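Local coordinates for protein copper-containing nitrite reductase (Hyphomicrobium denitrificans 1NES1, PDB 6TFO) that probably reduces nitrite to nitric oxide with electrons from cytochrome c, using bound copper, as a three-domain enzyme of the multicopper oxidase family, at residues Gln69-Asn74 against Ser100-Phe105; Phe295-Gly300 against Leu330-Val335; Ala337-His342 against Gly427-Leu432. All blocks are in the same frame, centred on the assembly; numbering follows the deposited sequence.

How the interactions relate
Along the chain the three contacts come in series. Interaction 1 pairs strands 67-73 and 100-106 in the N-terminal cupredoxin domain, which carries its own copper site. Its centre lies about 28 Å from that of interaction 2 and about 24 Å from that of interaction 3, and it touches neither. Interactions 2 and 3 belong to the C-terminal cupredoxin domain, with centres about 8 Å apart. Interaction 2 adds the edge strand 328-331 to one sheet of that sandwich; the chain then turns into helix 337-341, which interaction 3 sets against strand 430-434 of the other sheet. L338 packs on F331, so the two contacts meet where the sheets face each other.

Interaction 1. Residues Gln69-Asn74 against Ser100-Phe105; sequences QINLIN and SSTFSF
The backbone N of L72 donates to S101 O at 2.8 Å, and S101 N answers to L72 O, closing one hydrogen-bonded pair of an antiparallel ladder. I70 and F103 form the next such pair, with I70 N 3.0 Å from F103 O. Strands 67-73 and 100-106 are neighbours in one sheet of a cupredoxin sandwich, and 100-106 is the outermost strand of that sheet within the chain. The segments run at 166° to each other. I70, L72 and F103 face the inside of the sandwich. Branched and aromatic residues suit this face: I70 and F103 lie side by side and point the same way, I70 CG2 resting obliquely against the ring 3.5 Å from CE1. F103 CG sits between its own backbone N and carbonyl carbon (chi1 70°), and CE1 and CZ of the ring lie against I70. L72 lies close to the copper site, its side chain about 5 Å from that of the copper ligand H80. The face with Q69, N71, I73, S100 and T102 is more polar and meets a second subunit, where Y318 packs on Q69 and N71, which suits amides and small hydroxyl side chains. S100 OG bonds to N98 O and also to the backbone N of Y318 in that subunit. N71 OD1 appears to receive T102 OG1 and Q69 NE2, but its modelled place is doubtful. Beyond F103, F105 extends the apolar face: I70 CD1 meets the edge of its ring, near the ring plane, 4.0 Å from CE1.

Interaction 2. Residues Phe295-Gly300 against Leu330-Val335; sequences FYVMQG and LFNGSV
Strand 295-300 and the end of strand 328-331 run antiparallel, with G300 and L330 as a hydrogen-bonded pair: L330 N to G300 O is 2.7 Å, and G300 N returns a bond to L330 O. Q299 and F331 follow as a non-hydrogen-bonded pair, after which the second segment leaves the sheet in a type I' beta turn from F331 to S334. This is an edge of a sheet in the C-terminal cupredoxin domain. N332 and G333 occupy the two central turn positions, where positive phi is required; Asn followed by Gly is the classic choice, since asparagine tolerates left-handed backbone angles and glycine favours them. N332 N still reaches M298 O at 3.0 Å, and its side chain carries the pairing on past the end of the strand. A chi1 of -65° puts CG beside its own backbone N, anti to the carbonyl carbon. OD1 accepts from M298 N at 3.0 Å, while ND2 gives to Y296 O at 3.2 Å in an almost straight bond lying in the amide plane. The carboxamide thus acts much as a peptide group would, bridging M298 N and Y296 O, on either side of V297. ND2 has a second acceptor in R150 O, so the buried amide is well satisfied. The side chains of V297 and F331 cross at a slant, V297 CG1 lying 3.8 Å from F331 CD1, and L338 joins this apolar cluster. Q299, extended with CG anti to the backbone N, sends OE1 to S365 OG and NE2 to D418 OD2; Q299 OE1 also lies 3.7 Å from F331 CE1.

Interaction 3. Residues Ala337-His342 against Gly427-Leu432; sequences ALTRTH and GLVGFL
The F431 ring carries the methyl of T339 on one face. CG2 stands 3.5 Å above the ring plane, offset toward the rim and 3.6 Å from the ring centroid, the line between them 15° off the ring normal, a CH-pi contact. T339 CB is also close to the ring, 3.6 Å from F431 CD2, so the threonine crosses the phenylalanine obliquely with its carbon side. Its CG2 is anti to the carbonyl carbon, which leaves OG1 between the carbonyl carbon and the backbone N (chi1 62°), from where it makes a weak bond to G336 O. A threonine suits this place by offering a methyl to the ring and a hydroxyl to the backbone just before the helix. The ring is also engaged by R413 in a cation-pi interaction.

F431 N gives a straight bond of 2.7 Å to L338 O, arriving 39° above the carbonyl plane. L338 CB lies 3.5 Å from G430 CA; the glycine, lacking a beta carbon, lets helix and strand approach this closely. A water links the same backbones, accepting from L338 N at 2.9 Å and donating to V429 O at 2.7 Å. It serves an amide of the first helical turn, where no earlier helical carbonyl is available. The helix itself is wide, H342 N bonding to A337 O in a pi-type turn. Its axis makes 69° with strand 430-432. Short helix 337-341 leads into edge strand 344-345, which pairs parallel with 430-434 in the C-terminal cupredoxin sandwich.

Interaction 1. Residues Gln69-Asn74 against Ser100-Phe105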
loop_
_atom_site.group_PDB
_atom_site.type_symbol
_atom_site.label_atom_id
_atom_site.label_comp_id
_atom_site.label_asym_id
_atom_site.label_seq_id
_atom_site.Cartn_x
_atom_site.Cartn_y
_atom_site.Cartn_z
ATOM N N GLN C 69 -22.753 18.306 19.307
ATOM C CA GLN C 69 -21.458 17.649 19.587
ATOM C C GLN C 69 -20.661 17.660 18.279
ATOM O O GLN C 69 -21.184 17.183 17.257
ATOM C CB GLN C 69 -21.664 16.223 20.091
ATOM C CG GLN C 69 -20.369 15.533 20.486
ATOM C CD GLN C 69 -20.580 14.116 20.960
ATOM O OE1 GLN C 69 -21.546 13.790 21.660
ATOM N NE2 GLN C 69 -19.634 13.261 20.609
ATOM N N ILE C 70 -19.466 18.241 18.308
ATOM C CA ILE C 70 -18.518 18.254 17.162
ATOM C C ILE C 70 -17.298 17.459 17.602
ATOM O O ILE C 70 -16.668 17.858 18.604
ATOM C CB ILE C 70 -18.163 19.690 16.750
ATOM C CG1 ILE C 70 -19.351 20.400 16.094
ATOM C CG2 ILE C 70 -16.948 19.680 15.849
ATOM C CD1 ILE C 70 -19.227 21.913 16.063
ATOM N N ASN C 71 -17.018 16.358 16.907
ATOM C CA ASN C 71 -15.789 15.540 17.093
ATOM C C ASN C 71 -14.734 15.988 16.075
ATOM O O ASN C 71 -14.958 15.765 14.859
ATOM C CB ASN C 71 -16.091 14.056 16.917
ATOM C CG ASN C 71 -17.258 13.603 17.764
ATOM O OD1 ASN C 71 -17.313 13.880 18.963
ATOM N ND2 ASN C 71 -18.207 12.923 17.136
ATOM N N LEU C 72 -13.642 16.612 16.526
ATOM C CA LEU C 72 -12.507 16.982 15.634
ATOM C C LEU C 72 -11.452 15.878 15.671
ATOM O O LEU C 72 -10.992 15.548 16.770
ATOM C CB LEU C 72 -11.883 18.312 16.058
ATOM C CG LEU C 72 -10.799 18.842 15.117
ATOM C CD1 LEU C 72 -11.349 19.027 13.709
ATOM C CD2 LEU C 72 -10.218 20.144 15.634
ATOM N N ILE C 73 -11.077 15.366 14.495
ATOM C CA ILE C 73 -10.013 14.340 14.312
ATOM C C ILE C 73 -8.963 14.907 13.351
ATOM O O ILE C 73 -9.328 15.306 12.216
ATOM C CB ILE C 73 -10.613 13.027 13.789
ATOM C CG1 ILE C 73 -11.825 12.610 14.622
ATOM C CG2 ILE C 73 -9.544 11.944 13.720
ATOM C CD1 ILE C 73 -12.494 11.343 14.153
ATOM N N ASN C 74 -7.708 14.920 13.796
ATOM C CA ASN C 74 -6.531 15.353 13.006
ATOM C C ASN C 74 -6.282 14.342 11.876
ATOM O O ASN C 74 -6.047 13.167 12.181
ATOM C CB ASN C 74 -5.327 15.488 13.926
ATOM C CG ASN C 74 -4.168 16.188 13.263
ATOM O OD1 ASN C 74 -3.844 15.877 12.122
ATOM N ND2 ASN C 74 -3.540 17.109 13.982
ATOM N N SER C 100 -7.676 13.608 18.649
ATOM C CA SER C 100 -9.113 13.976 18.637
ATOM C C SER C 100 -9.465 14.883 19.815
ATOM O O SER C 100 -8.753 14.874 20.849
ATOM C CB SER C 100 -9.961 12.756 18.636
ATOM O OG SER C 100 -9.543 11.857 17.600
ATOM N N SER C 101 -10.498 15.688 19.626
ATOM C CA SER C 101 -11.095 16.526 20.686
ATOM C C SER C 101 -12.562 16.724 20.326
ATOM O O SER C 101 -12.838 17.126 19.166
ATOM C CB SER C 101 -10.383 17.828 20.878
ATOM O OG SER C 101 -11.144 18.692 21.723
ATOM N N THR C 102 -13.447 16.361 21.253
ATOM C CA THR C 102 -14.896 16.585 21.112
ATOM C C THR C 102 -15.266 17.733 22.053
ATOM O O THR C 102 -14.573 17.895 23.103
ATOM C CB THR C 102 -15.633 15.258 21.298
ATOM O OG1 THR C 102 -15.183 14.415 20.229
ATOM C CG2 THR C 102 -17.135 15.433 21.341
ATOM N N PHE C 103 -16.237 18.540 21.625
ATOM C CA PHE C 103 -16.808 19.680 22.380
ATOM C C PHE C 103 -18.299 19.748 22.049
ATOM O O PHE C 103 -18.746 19.174 21.017
ATOM C CB PHE C 103 -16.039 20.974 22.095
ATOM C CG PHE C 103 -16.193 21.592 20.720
ATOM C CD1 PHE C 103 -15.459 21.116 19.644
ATOM C CD2 PHE C 103 -17.022 22.689 20.510
ATOM C CE1 PHE C 103 -15.591 21.694 18.387
ATOM C CE2 PHE C 103 -17.139 23.271 19.257
ATOM C CZ PHE C 103 -16.428 22.773 18.199
ATOM N N SER C 104 -19.077 20.369 22.931
ATOM C CA SER C 104 -20.535 20.521 22.724
ATOM C C SER C 104 -21.000 21.877 23.247
ATOM O O SER C 104 -20.239 22.570 23.936
ATOM C CB SER C 104 -21.273 19.409 23.373
ATOM O OG SER C 104 -20.930 19.377 24.744
ATOM N N PHE C 105 -22.231 22.213 22.906
ATOM C CA PHE C 105 -22.860 23.504 23.244
ATOM C C PHE C 105 -24.325 23.381 22.840
ATOM O O PHE C 105 -24.654 22.428 22.083
ATOM C CB PHE C 105 -22.140 24.650 22.523
ATOM C CG PHE C 105 -22.202 24.580 21.014
ATOM C CD1 PHE C 105 -21.245 23.882 20.294
ATOM C CD2 PHE C 105 -23.215 25.223 20.313
ATOM C CE1 PHE C 105 -21.317 23.807 18.911
ATOM C CE2 PHE C 105 -23.291 25.150 18.929
ATOM C CZ PHE C 105 -22.342 24.439 18.229
#

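Interaction 2. Residues Phe295-Gly300 against Leu330-Val335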
loop_
_atom_site.group_PDB
_atom_site.type_symbol
_atom_site.label_atom_id
_atom_site.label_comp_id
_atom_site.label_asym_id
_atom_site.label_seq_id
_atom_site.Cartn_x
_atom_site.Cartn_y
_atom_site.Cartn_z
ATOM N N PHE C 295 -42.837 -2.944 31.225
ATOM C CA PHE C 295 -42.147 -2.622 29.950
ATOM C C PHE C 295 -41.270 -3.798 29.508
ATOM O O PHE C 295 -40.702 -4.518 30.368
ATOM C CB PHE C 295 -41.298 -1.366 30.105
ATOM C CG PHE C 295 -42.081 -0.098 30.291
ATOM C CD1 PHE C 295 -42.907 0.367 29.284
ATOM C CD2 PHE C 295 -41.979 0.644 31.456
ATOM C CE1 PHE C 295 -43.617 1.552 29.436
ATOM C CE2 PHE C 295 -42.688 1.831 31.607
ATOM C CZ PHE C 295 -43.496 2.287 30.592
ATOM N N TYR C 296 -41.151 -3.930 28.183
ATOM C CA TYR C 296 -40.393 -4.966 27.437
ATOM C C TYR C 296 -39.242 -4.295 26.674
ATOM O O TYR C 296 -39.506 -3.528 25.732
ATOM C CB TYR C 296 -41.365 -5.644 26.480
ATOM C CG TYR C 296 -40.833 -6.799 25.680
ATOM C CD1 TYR C 296 -39.670 -7.471 26.015
ATOM C CD2 TYR C 296 -41.571 -7.274 24.617
ATOM C CE1 TYR C 296 -39.251 -8.573 25.292
ATOM C CE2 TYR C 296 -41.173 -8.376 23.893
ATOM C CZ TYR C 296 -40.006 -9.027 24.224
ATOM O OH TYR C 296 -39.630 -10.106 23.474
ATOM N N VAL C 297 -38.003 -4.529 27.105
ATOM C CA VAL C 297 -36.782 -3.963 26.467
ATOM C C VAL C 297 -35.741 -5.077 26.271
ATOM O O VAL C 297 -35.464 -5.829 27.227
ATOM C CB VAL C 297 -36.220 -2.778 27.268
ATOM C CG1 VAL C 297 -34.925 -2.269 26.654
ATOM C CG2 VAL C 297 -37.234 -1.648 27.390
ATOM N N MET C 298 -35.178 -5.167 25.059
ATOM C CA MET C 298 -34.077 -6.102 24.738
ATOM C C MET C 298 -32.972 -5.362 23.973
ATOM O O MET C 298 -33.286 -4.503 23.122
ATOM C CB MET C 298 -34.581 -7.302 23.934
ATOM C CG MET C 298 -35.444 -8.231 24.749
ATOM S SD MET C 298 -35.534 -9.912 24.078
ATOM C CE MET C 298 -34.113 -10.689 24.845
ATOM N N GLN C 299 -31.713 -5.661 24.315
ATOM C CA GLN C 299 -30.509 -5.033 23.717
ATOM C C GLN C 299 -29.879 -6.045 22.770
ATOM O O GLN C 299 -29.777 -7.233 23.124
ATOM C CB GLN C 299 -29.522 -4.586 24.800
ATOM C CG GLN C 299 -28.173 -4.138 24.279
ATOM C CD GLN C 299 -27.308 -3.646 25.406
ATOM O OE1 GLN C 299 -27.791 -3.002 26.342
ATOM N NE2 GLN C 299 -26.022 -3.960 25.318
ATOM N N GLY C 300 -29.437 -5.568 21.615
ATOM C CA GLY C 300 -28.646 -6.393 20.690
ATOM C C GLY C 300 -27.724 -5.548 19.849
ATOM O O GLY C 300 -27.784 -4.294 19.944
ATOM N N LEU C 330 -28.371 -1.609 19.880
ATOM C CA LEU C 330 -29.794 -1.188 19.767
ATOM C C LEU C 330 -30.677 -1.726 20.905
ATOM O O LEU C 330 -30.537 -2.921 21.296
ATOM C CB LEU C 330 -30.335 -1.665 18.417
ATOM C CG LEU C 330 -29.503 -1.267 17.200
ATOM C CD1 LEU C 330 -29.950 -2.071 15.994
ATOM C CD2 LEU C 330 -29.587 0.230 16.945
ATOM N N PHE C 331 -31.598 -0.874 21.369
ATOM C CA PHE C 331 -32.812 -1.278 22.130
ATOM C C PHE C 331 -33.952 -1.477 21.134
ATOM O O PHE C 331 -34.234 -0.548 20.384
ATOM C CB PHE C 331 -33.211 -0.226 23.167
ATOM C CG PHE C 331 -32.249 -0.051 24.315
ATOM C CD1 PHE C 331 -31.701 -1.148 24.962
ATOM C CD2 PHE C 331 -31.916 1.214 24.773
ATOM C CE1 PHE C 331 -30.821 -0.981 26.019
ATOM C CE2 PHE C 331 -31.045 1.382 25.845
ATOM C CZ PHE C 331 -30.489 0.287 26.453
ATOM N N ASN C 332 -34.552 -2.670 21.122
ATOM C CA ASN C 332 -35.789 -2.996 20.368
ATOM C C ASN C 332 -35.571 -2.604 18.903
ATOM O O ASN C 332 -36.455 -1.943 18.314
ATOM C CB ASN C 332 -37.025 -2.322 20.981
ATOM C CG ASN C 332 -37.372 -2.805 22.377
ATOM O OD1 ASN C 332 -36.539 -3.363 23.087
ATOM N ND2 ASN C 332 -38.605 -2.592 22.795
ATOM N N GLY C 333 -34.412 -2.959 18.354
ATOM C CA GLY C 333 -34.262 -3.206 16.906
ATOM C C GLY C 333 -33.752 -2.044 16.069
ATOM O O GLY C 333 -33.315 -2.316 14.949
ATOM N N SER C 334 -33.814 -0.799 16.534
ATOM C CA SER C 334 -33.555 0.370 15.661
ATOM C C SER C 334 -32.939 1.525 16.452
ATOM O O SER C 334 -33.119 1.595 17.676
ATOM C CB SER C 334 -34.813 0.812 14.938
ATOM O OG SER C 334 -35.571 1.715 15.733
ATOM N N VAL C 335 -32.212 2.392 15.749
ATOM C CA VAL C 335 -31.772 3.703 16.290
ATOM C C VAL C 335 -33.040 4.544 16.425
ATOM O O VAL C 335 -33.844 4.547 15.474
ATOM C CB VAL C 335 -30.710 4.378 15.403
ATOM C CG1 VAL C 335 -30.212 5.674 16.021
ATOM C CG2 VAL C 335 -29.542 3.442 15.110
#

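Interaction 3. Residues Ala337-His342 against Gly427-Leu432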
loop_
_atom_site.group_PDB
_atom_site.type_symbol
_atom_site.label_atom_id
_atom_site.label_comp_id
_atom_site.label_asym_id
_atom_site.label_seq_id
_atom_site.Cartn_x
_atom_site.Cartn_y
_atom_site.Cartn_z
ATOM N N ALA C 337 -35.476 3.760 18.435
ATOM C CA ALA C 337 -36.535 2.822 18.874
ATOM C C ALA C 337 -37.243 3.362 20.124
ATOM O O ALA C 337 -38.461 3.508 20.078
ATOM C CB ALA C 337 -35.948 1.464 19.136
ATOM N N LEU C 338 -36.494 3.672 21.185
ATOM C CA LEU C 338 -37.041 4.014 22.522
ATOM C C LEU C 338 -36.846 5.504 22.819
ATOM O O LEU C 338 -37.025 5.880 23.993
ATOM C CB LEU C 338 -36.333 3.172 23.582
ATOM C CG LEU C 338 -36.478 1.661 23.429
ATOM C CD1 LEU C 338 -36.139 0.976 24.736
ATOM C CD2 LEU C 338 -37.870 1.262 22.948
ATOM N N THR C 339 -36.497 6.309 21.806
ATOM C CA THR C 339 -36.418 7.790 21.924
ATOM C C THR C 339 -37.447 8.460 20.999
ATOM O O THR C 339 -38.199 9.284 21.492
ATOM C CB THR C 339 -35.006 8.309 21.638
ATOM O OG1 THR C 339 -34.718 7.951 20.286
ATOM C CG2 THR C 339 -33.964 7.760 22.593
ATOM N N ARG C 340 -37.463 8.133 19.707
ATOM C CA ARG C 340 -38.306 8.815 18.693
ATOM C C ARG C 340 -39.552 7.970 18.402
ATOM O O ARG C 340 -40.659 8.497 18.556
ATOM C CB ARG C 340 -37.511 9.088 17.411
ATOM C CG ARG C 340 -36.374 10.103 17.530
ATOM C CD ARG C 340 -35.702 10.454 16.190
ATOM N NE ARG C 340 -35.714 9.380 15.184
ATOM C CZ ARG C 340 -34.679 8.640 14.781
ATOM N NH1 ARG C 340 -34.880 7.695 13.878
ATOM N NH2 ARG C 340 -33.466 8.827 15.270
ATOM N N THR C 341 -39.404 6.714 17.988
ATOM C CA THR C 341 -40.527 5.937 17.399
ATOM C C THR C 341 -41.418 5.331 18.494
ATOM O O THR C 341 -42.641 5.375 18.312
ATOM C CB THR C 341 -40.023 4.915 16.372
ATOM O OG1 THR C 341 -38.880 4.267 16.913
ATOM C CG2 THR C 341 -39.651 5.552 15.049
ATOM N N HIS C 342 -40.864 4.767 19.571
ATOM C CA HIS C 342 -41.654 4.054 20.613
ATOM C C HIS C 342 -41.048 4.269 21.996
ATOM O O HIS C 342 -40.595 3.318 22.634
ATOM C CB HIS C 342 -41.715 2.552 20.294
ATOM C CG HIS C 342 -42.338 2.202 18.984
ATOM N ND1 HIS C 342 -43.677 1.950 18.859
ATOM C CD2 HIS C 342 -41.806 2.009 17.759
ATOM C CE1 HIS C 342 -43.951 1.638 17.610
ATOM N NE2 HIS C 342 -42.816 1.656 16.921
ATOM N N GLY C 427 -26.002 4.082 18.812
ATOM C CA GLY C 427 -27.481 4.052 18.758
ATOM C C GLY C 427 -28.168 3.555 20.040
ATOM O O GLY C 427 -29.419 3.505 20.041
ATOM N N LEU C 428 -27.425 3.242 21.110
ATOM C CA LEU C 428 -27.970 2.575 22.322
ATOM C C LEU C 428 -28.347 3.599 23.386
ATOM O O LEU C 428 -27.507 3.935 24.249
ATOM C CB LEU C 428 -26.943 1.603 22.902
ATOM C CG LEU C 428 -27.504 0.601 23.912
ATOM C CD1 LEU C 428 -28.652 -0.200 23.313
ATOM C CD2 LEU C 428 -26.409 -0.333 24.388
ATOM N N VAL C 429 -29.597 4.037 23.348
ATOM C CA VAL C 429 -30.179 4.987 24.338
ATOM C C VAL C 429 -31.708 4.916 24.201
ATOM O O VAL C 429 -32.196 4.696 23.072
ATOM C CB VAL C 429 -29.611 6.399 24.126
ATOM C CG1 VAL C 429 -30.061 6.970 22.796
ATOM C CG2 VAL C 429 -29.972 7.353 25.243
ATOM N N GLY C 430 -32.424 4.992 25.326
ATOM C CA GLY C 430 -33.899 4.996 25.384
ATOM C C GLY C 430 -34.387 6.032 26.380
ATOM O O GLY C 430 -33.628 6.393 27.325
ATOM N N PHE C 431 -35.617 6.495 26.183
ATOM C CA PHE C 431 -36.288 7.475 27.070
ATOM C C PHE C 431 -37.495 6.837 27.776
ATOM O O PHE C 431 -38.314 6.112 27.146
ATOM C CB PHE C 431 -36.671 8.704 26.263
ATOM C CG PHE C 431 -35.506 9.483 25.726
ATOM C CD1 PHE C 431 -34.287 9.485 26.392
ATOM C CD2 PHE C 431 -35.638 10.247 24.575
ATOM C CE1 PHE C 431 -33.218 10.222 25.907
ATOM C CE2 PHE C 431 -34.573 10.990 24.096
ATOM C CZ PHE C 431 -33.366 10.980 24.759
ATOM N N LEU C 432 -37.561 7.073 29.084
ATOM C CA LEU C 432 -38.769 6.902 29.930
ATOM C C LEU C 432 -39.251 8.306 30.294
ATOM O O LEU C 432 -38.570 8.973 31.135
ATOM C CB LEU C 432 -38.411 6.085 31.174
ATOM C CG LEU C 432 -39.474 6.026 32.269
ATOM C CD1 LEU C 432 -40.821 5.574 31.719
ATOM C CD2 LEU C 432 -39.023 5.090 33.369
HETATM O O HOH W 1 -33.713 2.931 21.624
#